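Side-chain contacts in protein DJ-1 homolog D (Arabidopsis thaliana, PDB 4OGG), which belongs to the DJ-1/PfpI family and carries two DJ-1-like domains in a single chain, each related in fold to the class I glutaminase-like proteins: residues C[228-233]-C[285-290]; C[199-204]-C[295-300]. All coordinates share one frame; numbering follows the deposited sequence.

Contact 1 (C[228-233]-C[285-290])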
loop_
_atom_site.group_PDB
_atom_site.type_symbol
_atom_site.label_atom_id
_atom_site.label_comp_id
_atom_site.label_asym_id
_atom_site.label_seq_id
_atom_site.Cartn_x
_atom_site.Cartn_y
_atom_site.Cartn_z
ATOM N N VAL C 228 -18.226 -11.200 -18.502
ATOM C CA VAL C 228 -19.074 -11.800 -17.480
ATOM C C VAL C 228 -18.263 -12.477 -16.381
ATOM O O VAL C 228 -17.099 -12.830 -16.573
ATOM C CB VAL C 228 -20.027 -12.853 -18.083
ATOM C CG1 VAL C 228 -20.875 -12.220 -19.180
ATOM C CG2 VAL C 228 -19.225 -14.029 -18.628
ATOM N N CYS C 229 -18.905 -12.653 -15.231
ATOM C CA CYS C 229 -18.301 -13.301 -14.073
ATOM C C CYS C 229 -19.426 -13.934 -13.267
ATOM O O CYS C 229 -20.472 -13.321 -13.065
ATOM C CB CYS C 229 -17.563 -12.276 -13.204
ATOM S SG CYS C 229 -16.952 -12.927 -11.622
ATOM N N PRO C 230 -19.235 -15.179 -12.809
ATOM C CA PRO C 230 -20.276 -15.845 -12.024
ATOM C C PRO C 230 -20.666 -15.024 -10.796
ATOM O O PRO C 230 -19.844 -14.294 -10.239
ATOM C CB PRO C 230 -19.624 -17.171 -11.649
ATOM C CG PRO C 230 -18.747 -17.448 -12.827
ATOM C CD PRO C 230 -18.117 -16.098 -13.086
ATOM N N GLU C 231 -21.924 -15.145 -10.385
ATOM C CA GLU C 231 -22.436 -14.433 -9.217
ATOM C C GLU C 231 -22.471 -12.917 -9.367
ATOM O O GLU C 231 -22.922 -12.216 -8.461
ATOM C CB GLU C 231 -21.622 -14.799 -7.973
ATOM C CG GLU C 231 -21.743 -16.256 -7.559
ATOM C CD GLU C 231 -20.920 -16.581 -6.326
ATOM O OE1 GLU C 231 -21.159 -15.960 -5.268
ATOM O OE2 GLU C 231 -20.033 -17.457 -6.417
ATOM N N LYS C 232 -21.993 -12.405 -10.496
ATOM C CA LYS C 232 -22.012 -10.964 -10.721
ATOM C C LYS C 232 -22.784 -10.597 -11.982
ATOM O O LYS C 232 -22.887 -11.390 -12.919
ATOM C CB LYS C 232 -20.586 -10.409 -10.779
ATOM C CG LYS C 232 -19.876 -10.466 -9.433
ATOM C CD LYS C 232 -18.547 -9.732 -9.447
ATOM C CE LYS C 232 -17.904 -9.755 -8.070
ATOM N NZ LYS C 232 -16.620 -9.003 -8.033
ATOM N N LYS C 233 -23.334 -9.388 -11.996
ATOM C CA LYS C 233 -24.122 -8.927 -13.129
ATOM C C LYS C 233 -23.517 -7.678 -13.758
ATOM O O LYS C 233 -22.547 -7.118 -13.243
ATOM C CB LYS C 233 -25.549 -8.623 -12.667
ATOM C CG LYS C 233 -26.122 -9.648 -11.689
ATOM C CD LYS C 233 -26.219 -11.035 -12.308
ATOM C CE LYS C 233 -26.709 -12.057 -11.290
ATOM N NZ LYS C 233 -28.038 -11.696 -10.720
ATOM N N GLU C 285 -7.912 -19.730 -11.627
ATOM C CA GLU C 285 -7.866 -20.869 -10.715
ATOM C C GLU C 285 -9.199 -21.148 -10.014
ATOM O O GLU C 285 -9.510 -22.302 -9.728
ATOM C CB GLU C 285 -6.716 -20.725 -9.690
ATOM C CG GLU C 285 -6.944 -19.779 -8.517
ATOM C CD GLU C 285 -5.811 -19.847 -7.484
ATOM O OE1 GLU C 285 -5.352 -20.964 -7.159
ATOM O OE2 GLU C 285 -5.388 -18.788 -6.981
ATOM N N TYR C 286 -10.003 -20.121 -9.753
ATOM C CA TYR C 286 -11.281 -20.384 -9.100
ATOM C C TYR C 286 -12.417 -20.536 -10.114
ATOM O O TYR C 286 -13.394 -21.249 -9.865
ATOM C CB TYR C 286 -11.580 -19.314 -8.033
ATOM C CG TYR C 286 -12.189 -18.008 -8.487
ATOM C CD1 TYR C 286 -13.563 -17.900 -8.711
ATOM C CD2 TYR C 286 -11.410 -16.851 -8.595
ATOM C CE1 TYR C 286 -14.151 -16.672 -9.019
ATOM C CE2 TYR C 286 -11.987 -15.614 -8.904
ATOM C CZ TYR C 286 -13.360 -15.534 -9.111
ATOM O OH TYR C 286 -13.953 -14.319 -9.384
ATOM N N LEU C 287 -12.279 -19.896 -11.270
ATOM C CA LEU C 287 -13.294 -20.016 -12.312
ATOM C C LEU C 287 -13.270 -21.442 -12.848
ATOM O O LEU C 287 -14.287 -21.967 -13.306
ATOM C CB LEU C 287 -13.011 -19.041 -13.456
ATOM C CG LEU C 287 -13.147 -17.550 -13.149
ATOM C CD1 LEU C 287 -12.637 -16.752 -14.336
ATOM C CD2 LEU C 287 -14.602 -17.204 -12.841
ATOM N N ALA C 288 -12.095 -22.063 -12.786
ATOM C CA ALA C 288 -11.912 -23.430 -13.257
ATOM C C ALA C 288 -12.715 -24.432 -12.425
ATOM O O ALA C 288 -12.875 -25.586 -12.822
ATOM C CB ALA C 288 -10.434 -23.792 -13.228
ATOM N N LEU C 289 -13.214 -23.988 -11.275
ATOM C CA LEU C 289 -14.001 -24.852 -10.397
ATOM C C LEU C 289 -15.491 -24.733 -10.708
ATOM O O LEU C 289 -16.288 -25.578 -10.298
ATOM C CB LEU C 289 -13.765 -24.484 -8.928
ATOM C CG LEU C 289 -12.324 -24.560 -8.414
ATOM C CD1 LEU C 289 -12.284 -24.187 -6.936
ATOM C CD2 LEU C 289 -11.773 -25.961 -8.626
ATOM N N ASN C 290 -15.856 -23.681 -11.434
ATOM C CA ASN C 290 -17.248 -23.434 -11.798
ATOM C C ASN C 290 -17.676 -24.276 -13.002
ATOM O O ASN C 290 -17.233 -24.042 -14.124
ATOM C CB ASN C 290 -17.440 -21.946 -12.105
ATOM C CG ASN C 290 -18.889 -21.581 -12.338
ATOM O OD1 ASN C 290 -19.540 -22.119 -13.233
ATOM N ND2 ASN C 290 -19.404 -20.660 -11.530
#
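Y286 reaches the turn at C229 with the hydroxyl at the far end of its ring, OH lying 4.0 Å from C229 SG. Its CG sits between the backbone N and the carbonyl carbon (chi1 83°), a torsion that carries the ring away from helix 283-287 toward the first segment. The hydroxyl is hydrogen-bonded to D204 N and to Q56 of the second subunit; the sulfur is a more distant neighbour. L287 follows on the buried side: its CD2 branch presses on the ring of P230, 3.7 Å from P230 CD, and the two side chains cross at about a right angle. L287 also packs on I316 of helix 314-320. The contact thus joins two connections at one end of the central sheet of a DJ-1/PfpI domain, the one leaving strand 224-228 and the one between helices 283-287 and 291-302. On the first side C229 to K232 form a type II turn, closed by K232 N to C229 O at 3.1 Å; on the other, L287 to N290 form a type I turn. N290 brings ND2 to the CB–CG edge of the proline ring, 3.5 Å from both P230 CB and P230 CG, the side chains crossing at a slant. The other arm of this amide, OD1, accepts a hydrogen bond from V293 N, making N290 the N-cap of helix 291-302 and holding ND2 at that edge.

Contact 2 (C[199-204]-C[295-300])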
loop_
_atom_site.group_PDB
_atom_site.type_symbol
_atom_site.label_atom_id
_atom_site.label_comp_id
_atom_site.label_asym_id
_atom_site.label_seq_id
_atom_site.Cartn_x
_atom_site.Cartn_y
_atom_site.Cartn_z
ATOM N N LEU C 199 -16.866 -12.977 -26.136
ATOM C CA LEU C 199 -17.183 -13.133 -24.718
ATOM C C LEU C 199 -15.911 -13.290 -23.890
ATOM O O LEU C 199 -15.038 -14.085 -24.227
ATOM C CB LEU C 199 -18.073 -14.361 -24.493
ATOM C CG LEU C 199 -18.382 -14.687 -23.028
ATOM C CD1 LEU C 199 -19.224 -13.577 -22.425
ATOM C CD2 LEU C 199 -19.113 -16.014 -22.932
ATOM N N PHE C 200 -15.817 -12.526 -22.806
ATOM C CA PHE C 200 -14.663 -12.580 -21.911
ATOM C C PHE C 200 -15.057 -13.216 -20.588
ATOM O O PHE C 200 -15.999 -12.763 -19.941
ATOM C CB PHE C 200 -14.136 -11.170 -21.627
ATOM C CG PHE C 200 -13.080 -10.706 -22.582
ATOM C CD1 PHE C 200 -13.345 -10.602 -23.943
ATOM C CD2 PHE C 200 -11.817 -10.355 -22.114
ATOM C CE1 PHE C 200 -12.364 -10.151 -24.827
ATOM C CE2 PHE C 200 -10.832 -9.903 -22.986
ATOM C CZ PHE C 200 -11.105 -9.801 -24.346
ATOM N N LEU C 201 -14.344 -14.267 -20.191
ATOM C CA LEU C 201 -14.615 -14.930 -18.920
ATOM C C LEU C 201 -13.756 -14.238 -17.868
ATOM O O LEU C 201 -12.549 -14.468 -17.791
ATOM C CB LEU C 201 -14.256 -16.413 -19.006
ATOM C CG LEU C 201 -15.149 -17.240 -19.933
ATOM C CD1 LEU C 201 -14.580 -18.636 -20.106
ATOM C CD2 LEU C 201 -16.556 -17.294 -19.346
ATOM N N CYS C 202 -14.389 -13.385 -17.070
ATOM C CA CYS C 202 -13.693 -12.622 -16.044
ATOM C C CYS C 202 -13.925 -13.132 -14.628
ATOM O O CYS C 202 -14.755 -14.014 -14.394
ATOM C CB CYS C 202 -14.117 -11.153 -16.122
ATOM S SG CYS C 202 -13.855 -10.389 -17.745
ATOM N N GLY C 203 -13.181 -12.556 -13.688
ATOM C CA GLY C 203 -13.302 -12.933 -12.293
ATOM C C GLY C 203 -12.445 -12.034 -11.427
ATOM O O GLY C 203 -11.613 -11.284 -11.938
ATOM N N ASP C 204 -12.634 -12.100 -10.114
ATOM C CA ASP C 204 -11.849 -11.269 -9.220
ATOM C C ASP C 204 -10.360 -11.559 -9.326
ATOM O O ASP C 204 -9.932 -12.715 -9.378
ATOM C CB ASP C 204 -12.295 -11.453 -7.767
ATOM C CG ASP C 204 -13.683 -10.903 -7.509
ATOM O OD1 ASP C 204 -14.211 -10.185 -8.384
ATOM O OD2 ASP C 204 -14.240 -11.183 -6.425
ATOM N N ASN C 295 -18.552 -25.576 -18.941
ATOM C CA ASN C 295 -19.521 -25.905 -19.984
ATOM C C ASN C 295 -19.393 -24.952 -21.169
ATOM O O ASN C 295 -19.478 -25.370 -22.325
ATOM C CB ASN C 295 -20.946 -25.840 -19.421
ATOM C CG ASN C 295 -21.272 -27.012 -18.511
ATOM O OD1 ASN C 295 -22.276 -26.994 -17.796
ATOM N ND2 ASN C 295 -20.433 -28.040 -18.540
ATOM N N ILE C 296 -19.186 -23.672 -20.876
ATOM C CA ILE C 296 -19.040 -22.658 -21.918
ATOM C C ILE C 296 -17.789 -22.932 -22.747
ATOM O O ILE C 296 -17.805 -22.812 -23.971
ATOM C CB ILE C 296 -18.947 -21.247 -21.302
ATOM C CG1 ILE C 296 -20.261 -20.908 -20.593
ATOM C CG2 ILE C 296 -18.640 -20.219 -22.384
ATOM C CD1 ILE C 296 -20.217 -19.632 -19.787
ATOM N N VAL C 297 -16.708 -23.307 -22.075
ATOM C CA VAL C 297 -15.457 -23.606 -22.758
ATOM C C VAL C 297 -15.599 -24.827 -23.667
ATOM O O VAL C 297 -15.128 -24.825 -24.804
ATOM C CB VAL C 297 -14.325 -23.869 -21.747
ATOM C CG1 VAL C 297 -13.067 -24.314 -22.477
ATOM C CG2 VAL C 297 -14.049 -22.606 -20.944
ATOM N N LYS C 298 -16.244 -25.871 -23.155
ATOM C CA LYS C 298 -16.446 -27.094 -23.923
ATOM C C LYS C 298 -17.275 -26.807 -25.169
ATOM O O LYS C 298 -17.020 -27.360 -26.239
ATOM C CB LYS C 298 -17.149 -28.147 -23.062
ATOM C CG LYS C 298 -16.349 -28.588 -21.845
ATOM C CD LYS C 298 -17.143 -29.560 -20.985
ATOM C CE LYS C 298 -16.360 -29.976 -19.752
ATOM N NZ LYS C 298 -17.148 -30.903 -18.894
ATOM N N GLU C 299 -18.264 -25.933 -25.022
ATOM C CA GLU C 299 -19.133 -25.567 -26.131
ATOM C C GLU C 299 -18.346 -24.899 -27.256
ATOM O O GLU C 299 -18.445 -25.306 -28.414
ATOM C CB GLU C 299 -20.240 -24.633 -25.642
ATOM C CG GLU C 299 -21.309 -24.350 -26.677
ATOM C CD GLU C 299 -22.498 -23.620 -26.092
ATOM O OE1 GLU C 299 -23.075 -24.121 -25.103
ATOM O OE2 GLU C 299 -22.859 -22.548 -26.623
ATOM N N PHE C 300 -17.566 -23.875 -26.919
ATOM C CA PHE C 300 -16.768 -23.179 -27.925
ATOM C C PHE C 300 -15.755 -24.113 -28.563
ATOM O O PHE C 300 -15.526 -24.062 -29.771
ATOM C CB PHE C 300 -16.028 -21.988 -27.310
ATOM C CG PHE C 300 -16.874 -20.758 -27.155
ATOM C CD1 PHE C 300 -17.822 -20.665 -26.141
ATOM C CD2 PHE C 300 -16.721 -19.686 -28.031
ATOM C CE1 PHE C 300 -18.605 -19.521 -26.001
ATOM C CE2 PHE C 300 -17.499 -18.538 -27.900
ATOM C CZ PHE C 300 -18.442 -18.454 -26.883
#
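L201 of strand 197-201 meets V297 and I296 of helix 291-302 with its two methyl branches, and its side chain can be followed outward. CB leaves the strand toward the helix, and CG lies beside the backbone N (chi1 -68°), where the chain forks. Branch CD1 meets V297 CG2 at 4.1 Å, the two side chains lying obliquely to each other. Branch CD2 turns instead to the end of I296, 4.4 Å from I296 CD1. One leucine therefore spans two consecutive helix residues. V297 stands at the flank of this interface, and it also packs on I316, L317 and A320 of helix 314-320.

Two residues earlier on the same face of the strand, L199 also points at the helix and brings CD2 to 4.3 Å from I296 CG2. I296 is thus shared: its branch methyl serves L199 and its chain end serves L201. No hydrogen bond links the segments; the contact is wholly apolar, and the four residues that touch are buried. F200, between the two leucines, faces the other side of the sheet, where its ring meets that of F215 edge-to-face.

The axes of strand piece 199-201 and helix piece 295-300 come within 11.3 Å, with their directions 138° apart, so the helix runs aslant, more against the strand than with it. L276 of the adjoining strand 275-278 packs beside both leucines. A helix lying on the alternating apolar side chains of a largely parallel sheet is the layered alpha/beta architecture of the DJ-1/PfpI fold.

Both contacts belong to the second DJ-1/PfpI domain, their centres about 9 Å apart. Along the chain the order is 199-204, 228-233, 285-290, 295-300, so contact 1 is enclosed by the segments of contact 2. Strands 197-201 and 224-228 are neighbours in the six-stranded sheet, and helices 283-287 and 291-302 are consecutive. Contact 2 thus lies on a face of the sheet, contact 1 beyond its strand ends. They meet at D204, whose OD1 forms a salt bridge with K232 NZ at 2.7 Å and whose backbone N-H probably donates to Y286 OH. Q56 of the second subunit packs on this junction, bringing it to a subunit interface.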